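Local coordinates for protein translation initiation factor eIF-2B (Pyrococcus horikoshii, PDB 1VB5) that is the regulatory subunit of archaeal initiation factor 2B and probably takes part in exchanging GDP for GTP on initiation factor 2, at residues Leu2-Lys14 with Lys27-Leu39. Sequence-based numbering, arbitrary orientation.
Sequences LPERVLEILREMK and KGAEAFLTLAEEL
Lys27 NZ meets the carboxylate of Glu12 in a salt bridge, 3.1 Å from OE2, where helix 4-14 and the 27-38 part of helix 21-38 run antiparallel, the axes of these segments 8.9 Å apart at 171°. The hydrogen bond within this pair is weak; Lys27 NZ also makes a weak bond to Glu30 OE1, 3.5 Å, one turn along its own helix, completing a salt-bridge network. Bends at chi2 and chi3 fold the lysine chain back to the extended Glu12, so a single nitrogen serves two carboxylates. With an alanine at Glu12, the Lys27 ammonium would probably lose its mate on the first helix, keep the weak bond to Glu30 of its own helix, and be freer to swing off the interface. At the root of the lysine chain, Met13 CG presses tightly on Lys27 CB at 3.4 Å, while its sulfur lies beside Gly28. Ile9 is a knob in the hole formed by Lys27, Glu30, Ala31 and Thr34; its CD1 touches Thr34 OG1. That hydroxyl is satisfied within its own helix: Thr34 OG1 donates to Glu30 O over 2.8 Å, reaching the carbonyl from the face opposite Thr34 N, so one oxygen takes two bonds. Thr34 CG2, anti to its backbone nitrogen, is thereby turned to Arg5 CB (3.4 Å) and Val6 CG2. At the far end Glu38 lies over one face of the Arg5 guanidinium, the two planes nearly parallel (8°); the long salt bridge, Arg5 NH1 to Glu38 OE1 at 3.8 Å, is purely electrostatic. Pro3, the N-cap residue, rests on Glu38 CB and methyls of Leu35 and Leu39. The resulting antiparallel helical hairpin lies in the helical N-terminal part of the chain: Leu2, Met13, Phe32 and Leu39 touch helix 41-58, Ala29 and Leu33 pack on helix 78-106, and Arg78 of that helix donates to the carbonyls of Ala36 and Leu39.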
# COMPACT_ATOMS: atom_id res chain seq x y z
N LEU B 2 -24.46 -9.47 31.00
CA LEU B 2 -23.13 -9.51 31.67
C LEU B 2 -22.90 -8.27 32.52
O LEU B 2 -23.52 -7.23 32.29
CB LEU B 2 -22.01 -9.62 30.63
CG LEU B 2 -21.95 -10.87 29.75
CD1 LEU B 2 -20.79 -10.74 28.77
CD2 LEU B 2 -21.78 -12.11 30.61
N PRO B 3 -21.99 -8.36 33.50
CA PRO B 3 -21.66 -7.24 34.40
C PRO B 3 -21.24 -6.00 33.61
O PRO B 3 -20.85 -6.09 32.44
CB PRO B 3 -20.50 -7.80 35.22
CG PRO B 3 -20.81 -9.26 35.29
CD PRO B 3 -21.23 -9.56 33.88
N GLU B 4 -21.31 -4.84 34.25
CA GLU B 4 -20.94 -3.59 33.60
C GLU B 4 -19.44 -3.52 33.37
O GLU B 4 -18.98 -3.06 32.32
CB GLU B 4 -21.40 -2.40 34.45
CG GLU B 4 -21.11 -1.04 33.84
CD GLU B 4 -21.55 -0.93 32.39
OE1 GLU B 4 -22.71 -1.30 32.08
OE2 GLU B 4 -20.74 -0.48 31.55
N ARG B 5 -18.66 -3.99 34.35
CA ARG B 5 -17.21 -3.97 34.22
C ARG B 5 -16.77 -4.77 33.00
O ARG B 5 -15.88 -4.35 32.25
CB ARG B 5 -16.55 -4.56 35.47
CG ARG B 5 -16.56 -3.64 36.69
CD ARG B 5 -15.89 -4.34 37.87
NE ARG B 5 -15.73 -3.47 39.03
CZ ARG B 5 -16.74 -2.88 39.67
NH1 ARG B 5 -17.99 -3.05 39.27
NH2 ARG B 5 -16.48 -2.11 40.73
N VAL B 6 -17.39 -5.93 32.79
CA VAL B 6 -17.06 -6.78 31.66
C VAL B 6 -17.45 -6.10 30.35
O VAL B 6 -16.64 -6.02 29.42
CB VAL B 6 -17.79 -8.15 31.75
CG1 VAL B 6 -17.51 -8.97 30.49
CG2 VAL B 6 -17.32 -8.90 32.98
N LEU B 7 -18.68 -5.60 30.28
CA LEU B 7 -19.16 -4.92 29.09
C LEU B 7 -18.29 -3.72 28.72
O LEU B 7 -18.18 -3.37 27.55
CB LEU B 7 -20.61 -4.46 29.28
CG LEU B 7 -21.68 -5.55 29.30
CD1 LEU B 7 -23.05 -4.92 29.50
CD2 LEU B 7 -21.64 -6.34 28.00
N GLU B 8 -17.69 -3.10 29.73
CA GLU B 8 -16.84 -1.94 29.47
C GLU B 8 -15.50 -2.37 28.88
O GLU B 8 -14.92 -1.65 28.07
CB GLU B 8 -16.61 -1.14 30.75
CG GLU B 8 -15.93 0.20 30.51
CD GLU B 8 -16.64 1.03 29.44
OE1 GLU B 8 -17.84 1.34 29.62
OE2 GLU B 8 -16.00 1.37 28.41
N ILE B 9 -15.00 -3.53 29.30
CA ILE B 9 -13.74 -4.02 28.77
C ILE B 9 -13.98 -4.43 27.32
O ILE B 9 -13.11 -4.25 26.47
CB ILE B 9 -13.22 -5.24 29.58
CG1 ILE B 9 -13.00 -4.84 31.04
CG2 ILE B 9 -11.91 -5.73 28.97
CD1 ILE B 9 -12.55 -5.99 31.93
N LEU B 10 -15.16 -4.98 27.05
CA LEU B 10 -15.50 -5.39 25.70
C LEU B 10 -15.45 -4.17 24.77
O LEU B 10 -14.94 -4.25 23.65
CB LEU B 10 -16.90 -6.02 25.66
CG LEU B 10 -17.04 -7.41 26.31
CD1 LEU B 10 -18.49 -7.88 26.21
CD2 LEU B 10 -16.12 -8.39 25.61
N ARG B 11 -15.96 -3.05 25.26
CA ARG B 11 -15.96 -1.81 24.48
C ARG B 11 -14.52 -1.34 24.28
O ARG B 11 -14.12 -0.99 23.17
CB ARG B 11 -16.74 -0.70 25.21
CG ARG B 11 -18.20 -1.01 25.46
CD ARG B 11 -18.94 0.22 25.98
NE ARG B 11 -20.33 -0.09 26.33
CZ ARG B 11 -20.73 -0.49 27.54
NH1 ARG B 11 -19.85 -0.63 28.52
NH2 ARG B 11 -22.01 -0.76 27.75
N GLU B 12 -13.74 -1.34 25.36
CA GLU B 12 -12.35 -0.90 25.30
C GLU B 12 -11.57 -1.69 24.25
O GLU B 12 -10.71 -1.13 23.55
CB GLU B 12 -11.70 -1.05 26.67
CG GLU B 12 -10.30 -0.45 26.75
CD GLU B 12 -9.76 -0.43 28.17
OE1 GLU B 12 -8.62 0.07 28.36
OE2 GLU B 12 -10.47 -0.90 29.09
N MET B 13 -11.86 -2.98 24.13
CA MET B 13 -11.17 -3.82 23.16
C MET B 13 -11.64 -3.45 21.75
O MET B 13 -10.84 -3.38 20.82
CB MET B 13 -11.48 -5.30 23.42
CG MET B 13 -11.13 -5.79 24.82
SD MET B 13 -11.38 -7.57 25.02
CE MET B 13 -13.12 -7.68 24.82
N LYS B 14 -12.94 -3.20 21.63
CA LYS B 14 -13.55 -2.87 20.36
C LYS B 14 -13.05 -1.59 19.70
O LYS B 14 -12.94 -1.52 18.48
CB LYS B 14 -15.07 -2.80 20.53
CG LYS B 14 -15.85 -2.97 19.24
CD LYS B 14 -15.63 -4.37 18.66
CE LYS B 14 -16.37 -4.55 17.34
NZ LYS B 14 -16.13 -5.89 16.74
N LYS B 27 -6.77 -8.23 27.37
CA LYS B 27 -8.03 -7.62 27.78
C LYS B 27 -9.11 -8.69 27.85
O LYS B 27 -9.99 -8.64 28.72
CB LYS B 27 -8.44 -6.53 26.80
CG LYS B 27 -7.42 -5.41 26.63
CD LYS B 27 -7.21 -4.63 27.92
CE LYS B 27 -8.47 -3.88 28.34
NZ LYS B 27 -8.23 -3.02 29.54
N GLY B 28 -9.06 -9.65 26.93
CA GLY B 28 -10.04 -10.72 26.92
C GLY B 28 -9.93 -11.53 28.20
O GLY B 28 -10.94 -11.90 28.81
N ALA B 29 -8.70 -11.80 28.62
CA ALA B 29 -8.45 -12.56 29.84
C ALA B 29 -8.94 -11.74 31.03
O ALA B 29 -9.51 -12.28 31.98
CB ALA B 29 -6.96 -12.86 29.98
N GLU B 30 -8.72 -10.42 30.97
CA GLU B 30 -9.15 -9.52 32.03
C GLU B 30 -10.66 -9.57 32.16
O GLU B 30 -11.20 -9.42 33.25
CB GLU B 30 -8.72 -8.08 31.71
CG GLU B 30 -7.26 -7.77 31.99
CD GLU B 30 -6.89 -6.35 31.60
OE1 GLU B 30 -7.61 -5.40 32.00
OE2 GLU B 30 -5.87 -6.17 30.89
N ALA B 31 -11.35 -9.77 31.04
CA ALA B 31 -12.80 -9.85 31.03
C ALA B 31 -13.25 -11.05 31.86
O ALA B 31 -14.17 -10.94 32.68
CB ALA B 31 -13.32 -9.97 29.61
N PHE B 32 -12.62 -12.19 31.64
CA PHE B 32 -12.97 -13.39 32.38
C PHE B 32 -12.61 -13.27 33.86
O PHE B 32 -13.34 -13.75 34.72
CB PHE B 32 -12.31 -14.63 31.77
CG PHE B 32 -12.93 -15.07 30.48
CD1 PHE B 32 -12.40 -14.67 29.25
CD2 PHE B 32 -14.06 -15.88 30.48
CE1 PHE B 32 -12.99 -15.06 28.05
CE2 PHE B 32 -14.66 -16.28 29.28
CZ PHE B 32 -14.12 -15.87 28.07
N LEU B 33 -11.47 -12.63 34.15
CA LEU B 33 -11.04 -12.43 35.53
C LEU B 33 -12.04 -11.53 36.25
O LEU B 33 -12.28 -11.68 37.45
CB LEU B 33 -9.65 -11.78 35.58
CG LEU B 33 -8.46 -12.69 35.29
CD1 LEU B 33 -7.19 -11.86 35.22
CD2 LEU B 33 -8.35 -13.75 36.38
N THR B 34 -12.61 -10.60 35.50
CA THR B 34 -13.60 -9.67 36.02
C THR B 34 -14.91 -10.40 36.28
O THR B 34 -15.56 -10.19 37.30
CB THR B 34 -13.86 -8.52 35.01
OG1 THR B 34 -12.67 -7.72 34.90
CG2 THR B 34 -15.02 -7.65 35.47
N LEU B 35 -15.28 -11.27 35.35
CA LEU B 35 -16.51 -12.05 35.47
C LEU B 35 -16.51 -12.85 36.78
O LEU B 35 -17.54 -13.00 37.43
CB LEU B 35 -16.61 -13.01 34.28
CG LEU B 35 -17.93 -13.76 34.08
CD1 LEU B 35 -19.02 -12.77 33.71
CD2 LEU B 35 -17.77 -14.79 32.98
N ALA B 36 -15.33 -13.35 37.16
CA ALA B 36 -15.17 -14.14 38.38
C ALA B 36 -15.35 -13.35 39.68
O ALA B 36 -15.49 -13.93 40.75
CB ALA B 36 -13.81 -14.82 38.37
N GLU B 37 -15.33 -12.02 39.59
CA GLU B 37 -15.48 -11.17 40.77
C GLU B 37 -16.88 -10.59 40.90
O GLU B 37 -17.24 -10.08 41.96
CB GLU B 37 -14.49 -10.01 40.73
CG GLU B 37 -13.05 -10.38 40.45
CD GLU B 37 -12.16 -9.15 40.37
OE1 GLU B 37 -12.53 -8.20 39.64
OE2 GLU B 37 -11.09 -9.14 41.01
N GLU B 38 -17.66 -10.66 39.83
CA GLU B 38 -19.00 -10.07 39.85
C GLU B 38 -20.17 -11.04 39.96
O GLU B 38 -21.24 -10.66 40.45
CB GLU B 38 -19.20 -9.21 38.60
CG GLU B 38 -18.15 -8.14 38.41
CD GLU B 38 -18.07 -7.18 39.58
OE1 GLU B 38 -19.11 -6.59 39.93
OE2 GLU B 38 -16.96 -7.01 40.13
N LEU B 39 -20.00 -12.27 39.51
CA LEU B 39 -21.10 -13.23 39.55
C LEU B 39 -21.00 -14.35 40.58
O LEU B 39 -19.91 -14.72 41.02
CB LEU B 39 -21.30 -13.84 38.16
CG LEU B 39 -21.63 -12.87 37.04
CD1 LEU B 39 -21.84 -13.64 35.75
CD2 LEU B 39 -22.88 -12.08 37.38